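Local coordinates for protein putative phosphomannomutase (Thermus thermophilus, PDB 1TUO) that probably interconverts phosphorylated sugars by moving their phosphate group, as a magnesium-dependent member of the phosphohexose mutase family, at residues Y277-G282 against L304-T309. Residues are numbered along the deposited sequence; the frame is centred on the assembly and turned at random.
Sequences YRFRKG and LGFGVT
Two phenylalanines meet here through contrasting first torsions: Phe279 carries its ring opposite the backbone N (chi1 173°), which extends it outward from the last turn of helix 267-280, whereas Phe306 sets its CG between backbone N and carbonyl carbon (chi1 62°), a turn that brings its CD1 to meet that ring. Their CD1 atoms come within 3.7 Å of each other, Phe279 CD1 to Phe306 CD1, with the ring planes inclined at 39°, an oblique pair. The CD2 and CE2 atoms of the Phe279 ring meet Leu304, at the end of helix 296-304: CE2 lies 3.8 Å from Leu304 CB, and CD2 lies 4.0 Å from Leu304 CD1. Between these two apolar neighbours, Phe279 CZ approaches the carbonyl oxygen of Leu304 at 3.4 Å, so the ring also borders the polar end of that helix. Were Phe279 an alanine, Leu304 CB and Phe306 CD1 would probably lose their apolar partner and a gap would open between the two helix ends. Both segments turn at a glycine with positive phi: Gly282 closes its helix in a Schellman motif, with Gly282 N bonded to Phe279 O at 3.0 Å, and Gly305 follows the other helix. Phe306 also packs edge-to-face with Phe328 and touches Ala287 of strand 286-290, while Arg278, on the same helix as Phe279, forms a salt bridge with Glu341. The contact thus joins, within the third alpha/beta/alpha domain, the end of helix 267-280 to the end of helix 296-304 and the loop leading to edge strand 308-311. Its chemistry is mainly apolar, with one carbonyl oxygen near the ring carbon CZ, which implies an association held by ring and aliphatic carbon contacts, without directional bonds between the two segments.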
loop_
_atom_site.group_PDB
_atom_site.type_symbol
_atom_site.label_atom_id
_atom_site.label_comp_id
_atom_site.label_asym_id
_atom_site.label_seq_id
_atom_site.Cartn_x
_atom_site.Cartn_y
_atom_site.Cartn_z
ATOM N N TYR A 277 -10.610 -2.683 15.794
ATOM C CA TYR A 277 -9.801 -3.591 16.595
ATOM C C TYR A 277 -8.713 -2.852 17.372
ATOM O O TYR A 277 -8.559 -3.055 18.578
ATOM C CB TYR A 277 -9.164 -4.654 15.695
ATOM C CG TYR A 277 -8.249 -5.600 16.443
ATOM C CD1 TYR A 277 -6.878 -5.622 16.191
ATOM C CD2 TYR A 277 -8.754 -6.452 17.422
ATOM C CE1 TYR A 277 -6.032 -6.473 16.903
ATOM C CE2 TYR A 277 -7.917 -7.304 18.139
ATOM C CZ TYR A 277 -6.560 -7.308 17.877
ATOM O OH TYR A 277 -5.727 -8.135 18.601
ATOM N N ARG A 278 -7.969 -1.987 16.691
ATOM C CA ARG A 278 -6.898 -1.249 17.350
ATOM C C ARG A 278 -7.446 -0.290 18.400
ATOM O O ARG A 278 -6.854 -0.125 19.468
ATOM C CB ARG A 278 -6.054 -0.495 16.313
ATOM C CG ARG A 278 -5.132 -1.412 15.513
ATOM C CD ARG A 278 -4.563 -0.729 14.266
ATOM N NE ARG A 278 -3.571 0.314 14.541
ATOM C CZ ARG A 278 -2.326 0.093 14.964
ATOM N NH1 ARG A 278 -1.895 -1.142 15.178
ATOM N NH2 ARG A 278 -1.493 1.114 15.145
ATOM N N PHE A 279 -8.581 0.337 18.104
ATOM C CA PHE A 279 -9.181 1.254 19.060
ATOM C C PHE A 279 -9.579 0.493 20.319
ATOM O O PHE A 279 -9.350 0.961 21.440
ATOM C CB PHE A 279 -10.427 1.914 18.477
ATOM C CG PHE A 279 -11.187 2.732 19.476
ATOM C CD1 PHE A 279 -10.801 4.031 19.768
ATOM C CD2 PHE A 279 -12.269 2.184 20.156
ATOM C CE1 PHE A 279 -11.480 4.776 20.730
ATOM C CE2 PHE A 279 -12.952 2.919 21.119
ATOM C CZ PHE A 279 -12.553 4.218 21.403
ATOM N N ARG A 280 -10.187 -0.674 20.137
ATOM C CA ARG A 280 -10.624 -1.468 21.280
ATOM C C ARG A 280 -9.444 -2.019 22.084
ATOM O O ARG A 280 -9.597 -2.339 23.258
ATOM C CB ARG A 280 -11.560 -2.599 20.826
ATOM C CG ARG A 280 -12.895 -2.078 20.287
ATOM C CD ARG A 280 -13.800 -3.168 19.706
ATOM N NE ARG A 280 -14.437 -4.007 20.723
ATOM C CZ ARG A 280 -15.400 -4.887 20.457
ATOM N NH1 ARG A 280 -15.833 -5.039 19.210
ATOM N NH2 ARG A 280 -15.929 -5.618 21.430
ATOM N N LYS A 281 -8.275 -2.122 21.456
ATOM C CA LYS A 281 -7.084 -2.602 22.158
ATOM C C LYS A 281 -6.514 -1.488 23.026
ATOM O O LYS A 281 -5.586 -1.714 23.804
ATOM C CB LYS A 281 -6.004 -3.075 21.181
ATOM C CG LYS A 281 -6.201 -4.487 20.670
ATOM C CD LYS A 281 -5.005 -4.958 19.848
ATOM C CE LYS A 281 -3.744 -5.053 20.693
ATOM N NZ LYS A 281 -2.581 -5.566 19.910
ATOM N N GLY A 282 -7.056 -0.284 22.880
ATOM C CA GLY A 282 -6.582 0.829 23.682
ATOM C C GLY A 282 -5.815 1.920 22.958
ATOM O O GLY A 282 -5.457 2.925 23.572
ATOM N N LEU A 304 -17.560 6.064 18.553
ATOM C CA LEU A 304 -16.708 5.536 19.618
ATOM C C LEU A 304 -15.787 6.528 20.323
ATOM O O LEU A 304 -15.302 6.245 21.423
ATOM C CB LEU A 304 -15.884 4.363 19.087
ATOM C CG LEU A 304 -16.708 3.193 18.546
ATOM C CD1 LEU A 304 -15.776 2.066 18.149
ATOM C CD2 LEU A 304 -17.705 2.715 19.602
ATOM N N GLY A 305 -15.519 7.668 19.696
ATOM C CA GLY A 305 -14.679 8.659 20.345
ATOM C C GLY A 305 -13.251 8.908 19.888
ATOM O O GLY A 305 -12.360 9.055 20.727
ATOM N N PHE A 306 -13.010 8.941 18.579
ATOM C CA PHE A 306 -11.673 9.239 18.073
ATOM C C PHE A 306 -11.767 10.134 16.846
ATOM O O PHE A 306 -12.693 10.017 16.044
ATOM C CB PHE A 306 -10.857 7.963 17.765
ATOM C CG PHE A 306 -11.436 7.080 16.689
ATOM C CD1 PHE A 306 -12.236 5.990 17.022
ATOM C CD2 PHE A 306 -11.126 7.296 15.348
ATOM C CE1 PHE A 306 -12.714 5.122 16.041
ATOM C CE2 PHE A 306 -11.602 6.433 14.355
ATOM C CZ PHE A 306 -12.395 5.343 14.704
ATOM N N GLY A 307 -10.809 11.042 16.716
ATOM C CA GLY A 307 -10.824 11.960 15.597
ATOM C C GLY A 307 -10.483 11.308 14.275
ATOM O O GLY A 307 -9.843 10.254 14.233
ATOM N N VAL A 308 -10.932 11.934 13.193
ATOM C CA VAL A 308 -10.655 11.431 11.852
ATOM C C VAL A 308 -10.233 12.589 10.970
ATOM O O VAL A 308 -10.961 13.570 10.824
ATOM C CB VAL A 308 -11.891 10.753 11.230
ATOM C CG1 VAL A 308 -11.562 10.267 9.821
ATOM C CG2 VAL A 308 -12.328 9.588 12.093
ATOM N N THR A 309 -9.038 12.473 10.398
ATOM C CA THR A 309 -8.498 13.493 9.515
ATOM C C THR A 309 -8.615 12.998 8.086
ATOM O O THR A 309 -8.244 11.869 7.799
ATOM C CB THR A 309 -7.016 13.757 9.824
ATOM O OG1 THR A 309 -6.900 14.313 11.141
ATOM C CG2 THR A 309 -6.418 14.720 8.801
#